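Long-range contact in cytochrome P450 (Zobellia galactanivorans, PDB 6G5O), which belongs to the cytochrome P450 family of haem proteins and carries a bound protoporphyrin IX containing iron: residues A[48-53]-A[74-79]. Numbering follows the deposited sequence.
Sequences FQSGAV and EVDPPV
A carboxylate-to-backbone contact joins the end of edge strand 48-49 to the loop that leads into helix 79-92, near the haem. Asp-76 carries it: with CG anti to its own carbonyl carbon (chi1 -73°), the carboxylate reaches two successive peptide N-H groups. Asp-76 OD1 accepts the N-H of Ser-50 (N to OD1 3.0 Å) through its syn lone pair, nearly straight at 172°. Asp-76 OD2 accepts the N-H of Gly-51 (N to OD2 2.9 Å), but the donor lies above the carboxylate plane and the bond is bent to 137°. Gln-49 crosses Asp-76 at about a right angle, its CB 3.5 Å from Asp-76 OD2. Water 1 lies between Phe-48 O, Ser-50 OG and Asp-76 OD1, the last only weakly bonded. Beside this grip the backbones are in contact: Gly-51 CA points a C-H at Glu-74 O (3.6 Å), and the C-H of Glu-74 CA meets Ser-50 O (CA to O 3.4 Å), less directly. Water 2 links Val-53 O to Glu-74 OE2, salt-bridged to Arg-66 and hydrogen-bonded to Gly-55 N; OE1 accepts Gln-70 N-H. The Ser-50 side chain lies about 5 Å from the haem. The arrangement is an aspartate bridging consecutive backbone amides at an inverse gamma turn centred on Gly-51, closed by a weak Ala-52 N to Ser-50 O hydrogen bond, where the chain leaves strand 48-49 at the edge of the P450 beta-sheet.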
# COMPACT_ATOMS: atom_id res chain seq x y z
N PHE A 48 18.00 -2.98 12.94
CA PHE A 48 17.26 -3.44 11.75
C PHE A 48 17.17 -2.32 10.68
O PHE A 48 16.24 -1.47 10.71
CB PHE A 48 15.86 -3.94 12.17
CG PHE A 48 15.88 -4.94 13.30
CD1 PHE A 48 16.23 -6.27 13.05
CD2 PHE A 48 15.55 -4.57 14.60
CE1 PHE A 48 16.26 -7.20 14.08
CE2 PHE A 48 15.55 -5.49 15.63
CZ PHE A 48 15.92 -6.80 15.38
N GLN A 49 18.14 -2.32 9.77
CA GLN A 49 18.36 -1.18 8.89
C GLN A 49 17.57 -1.27 7.60
O GLN A 49 17.23 -2.38 7.14
CB GLN A 49 19.86 -1.00 8.62
CG GLN A 49 20.37 -1.60 7.32
CD GLN A 49 21.89 -1.42 7.17
OE1 GLN A 49 22.51 -0.49 7.72
NE2 GLN A 49 22.49 -2.34 6.46
N SER A 50 17.24 -0.10 7.02
CA SER A 50 16.63 -0.02 5.68
C SER A 50 17.65 0.40 4.60
O SER A 50 17.43 0.17 3.39
CB SER A 50 15.42 0.94 5.66
OG SER A 50 14.42 0.49 6.55
N GLY A 51 18.76 0.97 5.05
CA GLY A 51 19.80 1.48 4.16
C GLY A 51 20.71 0.42 3.57
O GLY A 51 21.91 0.54 3.65
N ALA A 52 20.13 -0.60 2.95
CA ALA A 52 20.88 -1.70 2.41
C ALA A 52 21.17 -1.52 0.91
O ALA A 52 20.83 -0.53 0.30
CB ALA A 52 20.12 -3.00 2.65
N VAL A 53 21.83 -2.51 0.32
CA VAL A 53 21.97 -2.61 -1.10
C VAL A 53 20.58 -2.53 -1.72
O VAL A 53 19.67 -3.25 -1.31
CB VAL A 53 22.73 -3.91 -1.50
CG1 VAL A 53 22.51 -4.31 -2.95
CG2 VAL A 53 24.23 -3.72 -1.23
N GLU A 74 14.84 3.46 1.31
CA GLU A 74 16.08 2.69 1.49
C GLU A 74 17.13 3.58 2.08
O GLU A 74 18.29 3.53 1.68
CB GLU A 74 16.54 2.05 0.14
CG GLU A 74 15.77 0.76 -0.15
CD GLU A 74 15.85 0.19 -1.56
OE1 GLU A 74 16.06 0.93 -2.55
OE2 GLU A 74 15.62 -1.07 -1.68
N VAL A 75 16.73 4.40 3.04
CA VAL A 75 17.64 5.33 3.71
C VAL A 75 17.32 5.31 5.20
O VAL A 75 16.14 5.26 5.58
CB VAL A 75 17.53 6.77 3.15
CG1 VAL A 75 18.53 7.68 3.82
CG2 VAL A 75 17.78 6.80 1.64
N ASP A 76 18.36 5.39 6.03
CA ASP A 76 18.23 5.36 7.47
C ASP A 76 18.39 6.76 8.01
O ASP A 76 19.00 7.60 7.37
CB ASP A 76 19.30 4.47 8.12
CG ASP A 76 19.05 2.97 7.90
OD1 ASP A 76 17.95 2.46 8.31
OD2 ASP A 76 19.98 2.28 7.37
N PRO A 77 17.84 7.02 9.21
CA PRO A 77 18.11 8.27 9.89
C PRO A 77 19.60 8.38 10.19
O PRO A 77 20.28 7.36 10.20
CB PRO A 77 17.34 8.14 11.20
CG PRO A 77 16.26 7.19 10.91
CD PRO A 77 16.83 6.22 9.92
N PRO A 78 20.11 9.60 10.41
CA PRO A 78 19.33 10.87 10.32
C PRO A 78 19.06 11.40 8.90
O PRO A 78 18.29 12.34 8.74
CB PRO A 78 20.23 11.86 11.05
CG PRO A 78 21.63 11.34 10.75
CD PRO A 78 21.52 9.84 10.77
N VAL A 79 19.73 10.86 7.89
CA VAL A 79 19.60 11.32 6.53
C VAL A 79 18.15 11.10 6.01
O VAL A 79 17.64 11.93 5.27
CB VAL A 79 20.62 10.61 5.64
CG1 VAL A 79 20.40 10.99 4.18
CG2 VAL A 79 22.06 11.04 6.04
O HOH W 1 14.89 0.90 8.88
O HOH W 2 17.25 -2.38 0.27